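Long-range contact in PAN2-PAN3 deadenylation complex catalytic subunit pan2 (Neurospora crassa, PDB 4CZW), which probably serves as the catalytic subunit of the PAN deadenylation complex, shortening mRNA poly(A) tails with release of 5'-AMP, with an inactive ubiquitin-protease-like domain as scaffold: residues Q55-L63 / V390-N398. Sequence-based numbering, arbitrary orientation.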
# COMPACT_ATOMS: atom_id res chain seq x y z
N GLN A 55 -0.73 5.93 -3.15
CA GLN A 55 -0.80 5.92 -4.60
C GLN A 55 0.51 6.40 -5.22
O GLN A 55 1.07 5.76 -6.10
CB GLN A 55 -1.96 6.79 -5.09
CG GLN A 55 -3.34 6.28 -4.73
CD GLN A 55 -3.80 5.14 -5.62
OE1 GLN A 55 -3.04 4.62 -6.43
NE2 GLN A 55 -5.06 4.74 -5.46
N VAL A 56 0.99 7.54 -4.73
CA VAL A 56 2.22 8.15 -5.24
C VAL A 56 3.41 7.21 -5.05
O VAL A 56 4.24 7.07 -5.95
CB VAL A 56 2.50 9.49 -4.54
CG1 VAL A 56 3.85 10.04 -4.96
CG2 VAL A 56 1.40 10.49 -4.86
N MSE A 57 3.48 6.57 -3.89
CA MSE A 57 4.56 5.62 -3.61
C MSE A 57 4.47 4.38 -4.48
O MSE A 57 5.49 3.82 -4.89
CB MSE A 57 4.54 5.22 -2.13
CG MSE A 57 4.89 6.34 -1.17
SE MSE A 57 4.88 5.74 0.68
CE MSE A 57 6.29 4.40 0.57
N HIS A 58 3.24 3.94 -4.76
CA HIS A 58 3.01 2.72 -5.54
C HIS A 58 3.52 2.84 -6.97
O HIS A 58 4.05 1.88 -7.53
CB HIS A 58 1.53 2.36 -5.55
CG HIS A 58 1.19 1.24 -6.48
ND1 HIS A 58 0.54 1.43 -7.68
CD2 HIS A 58 1.42 -0.09 -6.39
CE1 HIS A 58 0.38 0.27 -8.29
NE2 HIS A 58 0.90 -0.67 -7.53
N TYR A 59 3.36 4.02 -7.56
CA TYR A 59 3.80 4.24 -8.93
C TYR A 59 5.22 4.80 -8.96
O TYR A 59 5.66 5.36 -9.96
CB TYR A 59 2.84 5.18 -9.66
CG TYR A 59 1.48 4.55 -9.89
CD1 TYR A 59 1.26 3.70 -10.96
CD2 TYR A 59 0.42 4.80 -9.03
CE1 TYR A 59 0.03 3.11 -11.18
CE2 TYR A 59 -0.82 4.22 -9.23
CZ TYR A 59 -1.01 3.38 -10.31
OH TYR A 59 -2.24 2.80 -10.52
N THR A 60 5.92 4.64 -7.84
CA THR A 60 7.35 4.90 -7.77
C THR A 60 8.08 3.56 -7.79
O THR A 60 8.20 2.91 -6.76
CB THR A 60 7.73 5.69 -6.50
OG1 THR A 60 6.91 6.86 -6.39
CG2 THR A 60 9.19 6.11 -6.55
N PRO A 61 8.55 3.16 -8.98
CA PRO A 61 9.14 1.84 -9.26
C PRO A 61 10.11 1.33 -8.20
O PRO A 61 10.06 0.16 -7.83
CB PRO A 61 9.86 2.06 -10.59
CG PRO A 61 9.05 3.11 -11.26
CD PRO A 61 8.58 4.02 -10.17
N LEU A 62 10.98 2.21 -7.71
CA LEU A 62 11.96 1.83 -6.70
C LEU A 62 11.30 1.53 -5.36
O LEU A 62 11.77 0.68 -4.61
CB LEU A 62 13.01 2.93 -6.53
CG LEU A 62 13.99 3.08 -7.69
CD1 LEU A 62 14.97 4.21 -7.41
CD2 LEU A 62 14.73 1.78 -7.93
N LEU A 63 10.21 2.22 -5.07
CA LEU A 63 9.48 2.01 -3.82
C LEU A 63 8.63 0.75 -3.87
O LEU A 63 8.56 -0.00 -2.90
CB LEU A 63 8.61 3.22 -3.49
CG LEU A 63 9.34 4.49 -3.05
CD1 LEU A 63 8.34 5.58 -2.68
CD2 LEU A 63 10.27 4.20 -1.89
N VAL A 390 5.95 16.11 -2.78
CA VAL A 390 6.38 15.94 -4.16
C VAL A 390 7.38 14.79 -4.26
O VAL A 390 8.35 14.74 -3.50
CB VAL A 390 7.00 17.23 -4.72
CG1 VAL A 390 7.48 17.02 -6.15
CG2 VAL A 390 6.00 18.37 -4.66
N MSE A 391 7.15 13.88 -5.20
CA MSE A 391 7.97 12.67 -5.31
C MSE A 391 8.78 12.60 -6.59
O MSE A 391 8.23 12.58 -7.69
CB MSE A 391 7.08 11.43 -5.20
CG MSE A 391 7.84 10.12 -5.09
SE MSE A 391 8.63 9.85 -3.33
CE MSE A 391 6.99 9.71 -2.28
N PHE A 392 10.10 12.57 -6.44
CA PHE A 392 11.00 12.36 -7.57
C PHE A 392 11.74 11.03 -7.42
O PHE A 392 11.99 10.57 -6.31
CB PHE A 392 12.02 13.50 -7.68
CG PHE A 392 11.46 14.77 -8.26
CD1 PHE A 392 11.43 14.97 -9.63
CD2 PHE A 392 10.98 15.77 -7.43
CE1 PHE A 392 10.92 16.14 -10.16
CE2 PHE A 392 10.47 16.94 -7.95
CZ PHE A 392 10.44 17.13 -9.32
N GLN A 393 12.09 10.43 -8.55
CA GLN A 393 12.99 9.28 -8.55
C GLN A 393 13.94 9.41 -9.73
O GLN A 393 13.65 10.12 -10.69
CB GLN A 393 12.22 7.96 -8.62
CG GLN A 393 11.85 7.51 -10.02
CD GLN A 393 11.59 6.02 -10.10
OE1 GLN A 393 11.52 5.33 -9.08
NE2 GLN A 393 11.45 5.51 -11.32
N VAL A 394 15.08 8.72 -9.65
CA VAL A 394 16.07 8.78 -10.72
C VAL A 394 15.47 8.25 -12.03
O VAL A 394 14.80 7.21 -12.04
CB VAL A 394 17.34 7.99 -10.36
CG1 VAL A 394 18.12 8.72 -9.28
CG2 VAL A 394 16.99 6.58 -9.90
N LYS A 395 15.70 8.98 -13.11
CA LYS A 395 15.10 8.67 -14.40
C LYS A 395 15.56 7.31 -14.93
O LYS A 395 14.86 6.66 -15.70
CB LYS A 395 15.42 9.76 -15.42
CG LYS A 395 14.70 9.62 -16.75
CD LYS A 395 15.01 10.78 -17.68
CE LYS A 395 14.26 10.64 -19.00
NZ LYS A 395 14.52 11.80 -19.90
N ALA A 396 16.75 6.89 -14.50
CA ALA A 396 17.29 5.60 -14.91
C ALA A 396 16.48 4.44 -14.35
O ALA A 396 16.56 3.32 -14.84
CB ALA A 396 18.75 5.49 -14.49
N ALA A 397 15.70 4.73 -13.31
CA ALA A 397 14.89 3.70 -12.65
C ALA A 397 13.49 3.61 -13.26
O ALA A 397 12.70 2.74 -12.88
CB ALA A 397 14.80 3.98 -11.16
N ASN A 398 13.18 4.50 -14.19
CA ASN A 398 11.89 4.48 -14.86
C ASN A 398 11.71 3.21 -15.70
O ASN A 398 12.67 2.70 -16.27
CB ASN A 398 11.71 5.71 -15.74
CG ASN A 398 11.55 6.99 -14.94
OD1 ASN A 398 11.23 6.95 -13.75
ND2 ASN A 398 11.75 8.13 -15.59
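The short Y59-T60 connection between helix 51-58 and helix 61-71 lies along the end of strand 385-394 and its 3-10 turn, with CA atoms of V56 and M391 7.3 Å apart and those of P61 and N398 6.8 Å. Q393 carries the centre. Its extended chain sets the amide against CG and CD of P61, the two side chains crossing at about a right angle, with OE1 and NE2 each 3.4 Å from P61 CD. OE1 also accepts a long, weak but nearly straight bond from L62 N at the start of helix 61-71, while NE2 donates in the amide plane to N398 OD1 at 2.8 Å; together the two partners favour this orientation of the amide. A leucine here would probably leave both L62 N and N398 OD1 without these partners, freeing the turn to shift. L62 sets CG against A397 CB at 3.7 Å and CD1 against V394 CG2. M391 points its CB at V56, 3.5 Å from CG1; with CG anti to the backbone N (chi1 -172°) and the chain bent beyond, CG passes T60 OG1, which donates a hydrogen bond to V56 O, and CE meets M57 CG at 4.1 Å. This buried packing belongs to the USP-like pseudoprotease domain, joining its helices to the sheet: strand 385-394 runs antiparallel between strands 266-270 and 321-334, T60 touches V326, L62 meets V266, and M57 reaches L85 and F89 of helix 81-94.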